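Local atomic coordinates of alkaline serine protease (Pseudoalteromonas sp., PDB entry 1Y9Z), a protein that probably cleaves peptide bonds in proteins as a cold-adapted, subtilisin-like serine endopeptidase of an Antarctic bacterium. Residues Pro59-Thr72 with Glu203-Arg215. Sequence-based numbering, arbitrary orientation.
Sequences PGNNNAHGTHVAGT and EAILSTVTVGEGR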
loop_
_atom_site.group_PDB
_atom_site.type_symbol
_atom_site.label_atom_id
_atom_site.label_comp_id
_atom_site.label_asym_id
_atom_site.label_seq_id
_atom_site.Cartn_x
_atom_site.Cartn_y
_atom_site.Cartn_z
ATOM N N PRO A 59 5.232 0.295 -18.406
ATOM C CA PRO A 59 4.052 -0.465 -17.984
ATOM C C PRO A 59 2.894 -0.470 -18.974
ATOM O O PRO A 59 2.151 -1.449 -19.066
ATOM C CB PRO A 59 3.671 0.196 -16.661
ATOM C CG PRO A 59 4.156 1.608 -16.831
ATOM C CD PRO A 59 5.503 1.406 -17.478
ATOM N N GLY A 60 2.749 0.618 -19.720
ATOM C CA GLY A 60 1.647 0.717 -20.656
ATOM C C GLY A 60 0.540 1.496 -19.971
ATOM O O GLY A 60 0.791 2.207 -18.998
ATOM N N ASN A 61 -0.686 1.359 -20.460
ATOM C CA ASN A 61 -1.815 2.076 -19.879
ATOM C C ASN A 61 -2.580 1.249 -18.855
ATOM O O ASN A 61 -2.810 0.057 -19.055
ATOM C CB ASN A 61 -2.781 2.520 -20.982
ATOM C CG ASN A 61 -2.097 3.300 -22.082
ATOM O OD1 ASN A 61 -1.402 4.282 -21.825
ATOM N ND2 ASN A 61 -2.296 2.867 -23.324
ATOM N N ASN A 62 -2.963 1.891 -17.755
ATOM C CA ASN A 62 -3.733 1.240 -16.700
ATOM C C ASN A 62 -3.099 -0.075 -16.263
ATOM O O ASN A 62 -3.773 -1.099 -16.137
ATOM C CB ASN A 62 -5.158 1.002 -17.201
ATOM C CG ASN A 62 -5.728 2.220 -17.906
ATOM O OD1 ASN A 62 -5.865 3.287 -17.309
ATOM N ND2 ASN A 62 -6.049 2.070 -19.188
ATOM N N ASN A 63 -1.794 -0.029 -16.023
ATOM C CA ASN A 63 -1.030 -1.200 -15.611
ATOM C C ASN A 63 0.046 -0.694 -14.652
ATOM O O ASN A 63 1.206 -1.082 -14.742
ATOM C CB ASN A 63 -0.401 -1.841 -16.855
ATOM C CG ASN A 63 0.176 -3.213 -16.586
ATOM O OD1 ASN A 63 -0.382 -3.993 -15.819
ATOM N ND2 ASN A 63 1.286 -3.525 -17.244
ATOM N N ALA A 64 -0.374 0.163 -13.724
ATOM C CA ALA A 64 0.523 0.808 -12.764
ATOM C C ALA A 64 0.865 0.067 -11.476
ATOM O O ALA A 64 1.641 0.570 -10.661
ATOM C CB ALA A 64 -0.044 2.178 -12.408
ATOM N N HIS A 65 0.310 -1.124 -11.288
ATOM C CA HIS A 65 0.548 -1.882 -10.063
ATOM C C HIS A 65 2.023 -2.033 -9.685
ATOM O O HIS A 65 2.412 -1.733 -8.551
ATOM C CB HIS A 65 -0.117 -3.258 -10.179
ATOM C CG HIS A 65 -0.177 -4.017 -8.890
ATOM N ND1 HIS A 65 0.799 -4.910 -8.506
ATOM C CD2 HIS A 65 -1.098 -4.014 -7.898
ATOM C CE1 HIS A 65 0.480 -5.428 -7.333
ATOM N NE2 HIS A 65 -0.667 -4.901 -6.942
ATOM N N GLY A 66 2.837 -2.483 -10.635
ATOM C CA GLY A 66 4.254 -2.674 -10.376
ATOM C C GLY A 66 4.988 -1.397 -10.027
ATOM O O GLY A 66 5.976 -1.419 -9.289
ATOM N N THR A 67 4.511 -0.281 -10.564
ATOM C CA THR A 67 5.125 1.012 -10.305
ATOM C C THR A 67 4.804 1.462 -8.880
ATOM O O THR A 67 5.638 2.073 -8.211
ATOM C CB THR A 67 4.638 2.049 -11.342
ATOM O OG1 THR A 67 5.124 1.676 -12.639
ATOM C CG2 THR A 67 5.144 3.444 -11.001
ATOM N N HIS A 68 3.600 1.146 -8.413
ATOM C CA HIS A 68 3.196 1.501 -7.057
ATOM C C HIS A 68 4.047 0.675 -6.084
ATOM O O HIS A 68 4.610 1.202 -5.125
ATOM C CB HIS A 68 1.703 1.209 -6.876
ATOM C CG HIS A 68 1.105 1.835 -5.654
ATOM N ND1 HIS A 68 1.249 1.298 -4.392
ATOM C CD2 HIS A 68 0.369 2.963 -5.503
ATOM C CE1 HIS A 68 0.627 2.069 -3.516
ATOM N NE2 HIS A 68 0.085 3.085 -4.164
ATOM N N VAL A 69 4.150 -0.622 -6.355
ATOM C CA VAL A 69 4.948 -1.530 -5.539
ATOM C C VAL A 69 6.410 -1.061 -5.503
ATOM O O VAL A 69 7.024 -0.998 -4.435
ATOM C CB VAL A 69 4.860 -2.969 -6.107
ATOM C CG1 VAL A 69 5.896 -3.870 -5.458
ATOM C CG2 VAL A 69 3.457 -3.526 -5.872
ATOM N N ALA A 70 6.952 -0.714 -6.667
ATOM C CA ALA A 70 8.334 -0.247 -6.766
ATOM C C ALA A 70 8.551 1.031 -5.961
ATOM O O ALA A 70 9.587 1.196 -5.314
ATOM C CB ALA A 70 8.705 -0.015 -8.227
ATOM N N GLY A 71 7.575 1.937 -6.005
ATOM C CA GLY A 71 7.686 3.180 -5.261
ATOM C C GLY A 71 7.770 2.944 -3.762
ATOM O O GLY A 71 8.469 3.663 -3.048
ATOM N N THR A 72 7.055 1.937 -3.269
ATOM C CA THR A 72 7.092 1.638 -1.842
ATOM C C THR A 72 8.484 1.144 -1.445
ATOM O O THR A 72 8.974 1.434 -0.350
ATOM C CB THR A 72 6.033 0.577 -1.480
ATOM O OG1 THR A 72 4.728 1.130 -1.677
ATOM C CG2 THR A 72 6.179 0.143 -0.027
ATOM N N GLU A 203 -3.267 -0.519 3.920
ATOM C CA GLU A 203 -4.509 0.225 3.714
ATOM C C GLU A 203 -4.128 1.688 3.532
ATOM O O GLU A 203 -3.378 2.242 4.336
ATOM C CB GLU A 203 -5.444 0.077 4.920
ATOM C CG GLU A 203 -6.726 0.924 4.868
ATOM C CD GLU A 203 -7.695 0.528 3.758
ATOM O OE1 GLU A 203 -7.654 -0.630 3.290
ATOM O OE2 GLU A 203 -8.524 1.376 3.362
ATOM N N ALA A 204 -4.631 2.299 2.465
ATOM C CA ALA A 204 -4.346 3.703 2.172
ATOM C C ALA A 204 -2.843 3.935 2.059
ATOM O O ALA A 204 -2.261 4.716 2.817
ATOM C CB ALA A 204 -4.939 4.599 3.264
ATOM N N ILE A 205 -2.221 3.247 1.105
ATOM C CA ILE A 205 -0.786 3.362 0.878
ATOM C C ILE A 205 -0.499 4.266 -0.321
ATOM O O ILE A 205 -0.822 3.929 -1.460
ATOM C CB ILE A 205 -0.148 1.969 0.623
ATOM C CG1 ILE A 205 -0.461 1.025 1.794
ATOM C CG2 ILE A 205 1.354 2.109 0.421
ATOM C CD1 ILE A 205 -0.072 1.561 3.164
ATOM N N LEU A 206 0.103 5.419 -0.052
ATOM C CA LEU A 206 0.445 6.367 -1.103
ATOM C C LEU A 206 1.771 5.981 -1.744
ATOM O O LEU A 206 2.750 5.707 -1.047
ATOM C CB LEU A 206 0.558 7.778 -0.521
ATOM C CG LEU A 206 0.995 8.889 -1.481
ATOM C CD1 LEU A 206 -0.070 9.094 -2.552
ATOM C CD2 LEU A 206 1.222 10.176 -0.695
ATOM N N SER A 207 1.806 5.949 -3.071
ATOM C CA SER A 207 3.038 5.625 -3.775
ATOM C C SER A 207 2.984 6.132 -5.208
ATOM O O SER A 207 1.999 6.738 -5.635
ATOM C CB SER A 207 3.290 4.111 -3.773
ATOM O OG SER A 207 4.587 3.808 -4.272
ATOM N N THR A 208 4.064 5.883 -5.935
ATOM C CA THR A 208 4.193 6.269 -7.331
ATOM C C THR A 208 3.308 5.409 -8.231
ATOM O O THR A 208 3.099 4.226 -7.967
ATOM C CB THR A 208 5.639 6.066 -7.805
ATOM O OG1 THR A 208 6.064 4.745 -7.440
ATOM C CG2 THR A 208 6.574 7.077 -7.160
ATOM N N VAL A 209 2.769 6.017 -9.281
ATOM C CA VAL A 209 1.989 5.279 -10.268
ATOM C C VAL A 209 2.406 5.818 -11.629
ATOM O O VAL A 209 3.033 6.875 -11.714
ATOM C CB VAL A 209 0.457 5.451 -10.100
ATOM C CG1 VAL A 209 0.004 4.845 -8.776
ATOM C CG2 VAL A 209 0.071 6.915 -10.203
ATOM N N THR A 210 2.085 5.084 -12.687
ATOM C CA THR A 210 2.421 5.513 -14.038
ATOM C C THR A 210 2.008 6.973 -14.196
ATOM O O THR A 210 0.892 7.355 -13.837
ATOM C CB THR A 210 1.692 4.643 -15.065
ATOM O OG1 THR A 210 2.050 3.274 -14.846
ATOM C CG2 THR A 210 2.072 5.046 -16.486
ATOM N N VAL A 211 2.918 7.783 -14.729
ATOM C CA VAL A 211 2.677 9.210 -14.899
ATOM C C VAL A 211 1.304 9.553 -15.465
ATOM O O VAL A 211 0.901 9.049 -16.515
ATOM C CB VAL A 211 3.773 9.848 -15.785
ATOM C CG1 VAL A 211 3.438 11.308 -16.076
ATOM C CG2 VAL A 211 5.122 9.757 -15.077
ATOM N N GLY A 212 0.592 10.411 -14.738
ATOM C CA GLY A 212 -0.725 10.858 -15.156
ATOM C C GLY A 212 -1.913 9.979 -14.812
ATOM O O GLY A 212 -3.053 10.390 -15.020
ATOM N N GLU A 213 -1.673 8.786 -14.276
ATOM C CA GLU A 213 -2.775 7.883 -13.955
ATOM C C GLU A 213 -3.221 7.922 -12.499
ATOM O O GLU A 213 -4.172 7.238 -12.119
ATOM C CB GLU A 213 -2.398 6.447 -14.335
ATOM C CG GLU A 213 -2.138 6.271 -15.823
ATOM C CD GLU A 213 -1.972 4.821 -16.238
ATOM O OE1 GLU A 213 -2.012 4.558 -17.456
ATOM O OE2 GLU A 213 -1.794 3.949 -15.357
ATOM N N GLY A 214 -2.548 8.736 -11.695
ATOM C CA GLY A 214 -2.878 8.820 -10.286
ATOM C C GLY A 214 -3.946 9.819 -9.907
ATOM O O GLY A 214 -4.563 10.470 -10.755
ATOM N N ARG A 215 -4.153 9.944 -8.602
ATOM C CA ARG A 215 -5.155 10.845 -8.073
ATOM C C ARG A 215 -4.752 11.214 -6.654
ATOM O O ARG A 215 -4.238 10.375 -5.912
ATOM C CB ARG A 215 -6.509 10.142 -8.068
ATOM C CG ARG A 215 -7.675 11.056 -7.847
ATOM C CD ARG A 215 -8.949 10.257 -7.734
ATOM N NE ARG A 215 -10.078 11.146 -7.518
ATOM C CZ ARG A 215 -11.176 10.804 -6.858
ATOM N NH1 ARG A 215 -12.153 11.687 -6.708
ATOM N NH2 ARG A 215 -11.289 9.585 -6.345
HETATM O O HOH W 1 0.077 2.116 -16.339
HETATM O O HOH W 2 -0.771 5.704 -19.565
HETATM O O HOH W 3 -4.620 5.661 -18.519
HETATM O O HOH W 4 4.642 3.775 -0.467
#
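Ser207 lays its CB over the face of the His68 ring, a CH-pi contact 3.3 Å from the centroid and almost over its centre. Here helix 65-72 of the subtilisin-like domain crosses strand 205-208 at 104°. With CG anti to the backbone N (chi1 -166°), the imidazole reaches under Ser207: Val209 CG1 and Ile205 O lie at its edge, in plane, and NE2 makes a weak bond to Ile205 O, its stronger partner being Glu363 O on the adjoining strand. Two hydroxyls fasten the strand to helix carbonyls. Ser207 OG donates in plane to a lone pair of His68 O (2.7 Å), whereas Thr208 OG1 meets Thr67 O from above the carbonyl plane, opposite the face used by Gly71 N. Each oxygen thus takes a side-chain bond besides its helical one. His65, on the same helix, touches the bound phenylmethanesulfonic acid, and its ND1 is hydrogen-bonded to Asp30, consistent with the histidine-aspartate pair of a subtilase catalytic triad. Just ahead of the helix, Ala64 CB packs against Val209 CB (4.0 Å), and the extended Glu213 receives Asn62 N almost linearly on OE1 (2.8 Å, 172°). A water joins Gly60 O, Asn63 N, Thr210 OG1 and Glu213 OE2, donating to OE2 at 2.8 Å.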